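Local structure of stage II sporulation protein E (SpoIIE) (Moorella thermoacetica, 3ZT9) at residues N103-I108 with L146-G151. The protein is a PP2C-family phosphatase that probably removes phosphate from a protein partner in stressosome-linked control of secondary messenger signalling, using manganese ions. Residues are numbered along the deposited sequence; the frame is centred on the assembly and turned at random.
Sequences NIHVKI and LIHSDG. With MN (manganese (II) ion), chain C.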
loop_
_atom_site.group_PDB
_atom_site.type_symbol
_atom_site.label_atom_id
_atom_site.label_comp_id
_atom_site.label_asym_id
_atom_site.label_seq_id
_atom_site.Cartn_x
_atom_site.Cartn_y
_atom_site.Cartn_z
ATOM N N ASN A 103 -6.206 -8.182 -1.076
ATOM C CA ASN A 103 -5.373 -8.412 -2.264
ATOM C C ASN A 103 -4.599 -7.185 -2.751
ATOM O O ASN A 103 -4.389 -7.011 -3.920
ATOM C CB ASN A 103 -6.193 -8.974 -3.407
ATOM C CG ASN A 103 -7.162 -7.961 -3.966
ATOM O OD1 ASN A 103 -7.458 -6.955 -3.314
ATOM N ND2 ASN A 103 -7.660 -8.214 -5.176
ATOM N N ILE A 104 -4.148 -6.350 -1.843
ATOM C CA ILE A 104 -3.206 -5.329 -2.238
ATOM C C ILE A 104 -1.841 -6.045 -2.523
ATOM O O ILE A 104 -1.519 -7.056 -1.893
ATOM C CB ILE A 104 -3.017 -4.304 -1.101
ATOM C CG1 ILE A 104 -4.352 -3.635 -0.735
ATOM C CG2 ILE A 104 -1.946 -3.274 -1.487
ATOM C CD1 ILE A 104 -4.992 -2.764 -1.832
ATOM N N HIS A 105 -1.068 -5.549 -3.467
ATOM C CA HIS A 105 0.205 -6.193 -3.797
ATOM C C HIS A 105 1.380 -5.381 -3.312
ATOM O O HIS A 105 1.427 -4.161 -3.521
ATOM C CB HIS A 105 0.242 -6.372 -5.308
ATOM C CG HIS A 105 -0.891 -7.204 -5.806
ATOM N ND1 HIS A 105 -1.050 -8.527 -5.444
ATOM C CD2 HIS A 105 -1.943 -6.901 -6.602
ATOM C CE1 HIS A 105 -2.149 -9.000 -6.001
ATOM N NE2 HIS A 105 -2.711 -8.035 -6.709
ATOM N N VAL A 106 2.337 -6.060 -2.673
ATOM C CA VAL A 106 3.571 -5.397 -2.237
ATOM C C VAL A 106 4.743 -6.117 -2.819
ATOM O O VAL A 106 4.752 -7.338 -2.831
ATOM C CB VAL A 106 3.685 -5.479 -0.712
ATOM C CG1 VAL A 106 5.046 -4.888 -0.227
ATOM C CG2 VAL A 106 2.501 -4.710 -0.063
ATOM N N LYS A 107 5.743 -5.379 -3.312
ATOM C CA LYS A 107 6.996 -6.047 -3.726
ATOM C C LYS A 107 8.133 -5.205 -3.186
ATOM O O LYS A 107 8.099 -3.979 -3.283
ATOM C CB LYS A 107 7.082 -6.150 -5.239
ATOM C CG LYS A 107 8.095 -7.245 -5.728
ATOM C CD LYS A 107 7.889 -7.548 -7.191
ATOM C CE LYS A 107 6.544 -8.196 -7.450
ATOM N NZ LYS A 107 6.499 -9.626 -7.056
ATOM N N ILE A 108 9.140 -5.879 -2.656
ATOM C CA ILE A 108 10.263 -5.208 -2.043
ATOM C C ILE A 108 11.530 -5.703 -2.739
ATOM O O ILE A 108 11.857 -6.883 -2.699
ATOM C CB ILE A 108 10.298 -5.496 -0.552
ATOM C CG1 ILE A 108 8.995 -4.990 0.092
ATOM C CG2 ILE A 108 11.566 -4.882 0.079
ATOM C CD1 ILE A 108 8.769 -5.428 1.552
ATOM N N LEU A 146 7.413 -1.277 -3.767
ATOM C CA LEU A 146 6.327 -0.999 -4.683
ATOM C C LEU A 146 5.046 -1.528 -3.997
ATOM O O LEU A 146 5.051 -2.656 -3.475
ATOM C CB LEU A 146 6.524 -1.792 -5.994
ATOM C CG LEU A 146 5.282 -1.853 -6.896
ATOM C CD1 LEU A 146 4.926 -0.504 -7.564
ATOM C CD2 LEU A 146 5.546 -2.920 -7.934
ATOM N N ILE A 147 3.977 -0.731 -3.966
ATOM C CA ILE A 147 2.716 -1.192 -3.411
ATOM C C ILE A 147 1.645 -0.789 -4.428
ATOM O O ILE A 147 1.641 0.340 -4.894
ATOM C CB ILE A 147 2.354 -0.539 -1.996
ATOM C CG1 ILE A 147 3.524 -0.727 -0.985
ATOM C CG2 ILE A 147 0.995 -1.151 -1.449
ATOM C CD1 ILE A 147 3.338 -0.077 0.406
ATOM N N HIS A 148 0.742 -1.690 -4.772
ATOM C CA HIS A 148 -0.362 -1.266 -5.624
ATOM C C HIS A 148 -1.649 -2.031 -5.372
ATOM O O HIS A 148 -1.641 -3.186 -4.979
ATOM C CB HIS A 148 0.053 -1.338 -7.131
ATOM C CG HIS A 148 0.425 -2.702 -7.617
ATOM N ND1 HIS A 148 -0.516 -3.635 -8.011
ATOM C CD2 HIS A 148 1.636 -3.292 -7.787
ATOM C CE1 HIS A 148 0.105 -4.739 -8.404
ATOM N NE2 HIS A 148 1.406 -4.561 -8.262
ATOM N N SER A 149 -2.781 -1.365 -5.597
ATOM C CA SER A 149 -4.063 -2.086 -5.544
ATOM C C SER A 149 -4.206 -2.997 -6.745
ATOM O O SER A 149 -3.373 -2.979 -7.664
ATOM C CB SER A 149 -5.219 -1.090 -5.575
ATOM O OG SER A 149 -5.275 -0.403 -6.813
ATOM N N ASP A 150 -5.266 -3.811 -6.743
ATOM C CA ASP A 150 -5.487 -4.760 -7.835
ATOM C C ASP A 150 -5.974 -4.054 -9.106
ATOM O O ASP A 150 -6.312 -4.712 -10.089
ATOM C CB ASP A 150 -6.462 -5.848 -7.385
ATOM C CG ASP A 150 -7.854 -5.316 -7.076
ATOM O OD1 ASP A 150 -8.119 -4.107 -7.261
ATOM O OD2 ASP A 150 -8.679 -6.125 -6.658
ATOM N N GLY A 151 -6.040 -2.727 -9.075
ATOM C CA GLY A 151 -6.115 -1.933 -10.303
ATOM C C GLY A 151 -4.932 -2.192 -11.235
ATOM O O GLY A 151 -5.010 -1.933 -12.445
HETATM MN MN MN C . -9.717 -2.790 -6.821
HETATM O O HOH W 1 -6.824 -4.156 -4.410
HETATM O O HOH W 2 -11.060 -4.542 -6.454
HETATM O O HOH W 3 -11.794 -1.989 -6.647
HETATM O O HOH W 4 -8.799 -0.809 -7.055
#
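Four backbone hydrogen bonds, two between H105 and H148 and two between K107 and L146, join strands 105-108 and 146-148 as antiparallel neighbours in one of the two sheets of the PP2C fold. Between these two hydrogen-bonded pairs lies the non-hydrogen-bonded pair of V106 and I147, where CA of I147 comes within 3.2 Å of O of H105 in a CA-H...O contact.

The face with V106 and I147 is apolar. I104 CG2 meets I147 CG2 at 3.6 Å, and V106 CG2 runs alongside I147 CG2 at 4.1 Å. I104 and I147 also pack on strands 31-39 and 82-90 of the second sheet, so this face belongs to the core of the sandwich.

H105 and H148 occupy the other face. CB of H105 sits over the H148 ring, offset toward the rim and nearest CE1, 3.8 Å from the centroid, in a CH-pi contact, with the ring planes inclined at 48°. H148 CG lies between its backbone N and carbonyl carbon (chi1 61°), on the side of H105, and the ring passes under H105 CB. Its ND1 donates to O of S149 at 3.0 Å, the acceptor lying in the ring plane; this bond fixes the ring's rotation.

Past the strands, ND2 of N103 donates to OD2 of D150 at 2.8 Å. The amide and carboxylate planes are nearly perpendicular, and the N-H reaches OD2 from its anti side, tilted 27° out of the carboxylate plane. Water 1 adds a bridge from N103 OD1 to the backbone N of D150. The other carboxylate oxygen, OD1, binds manganese at 2.1 Å; D38 and D185 complete the protein ligands.

OD1 thus serves the metal, while OD2 takes one bond from the second-shell amide and one from metal-bound water 2, which together fix the carboxylate's rotation.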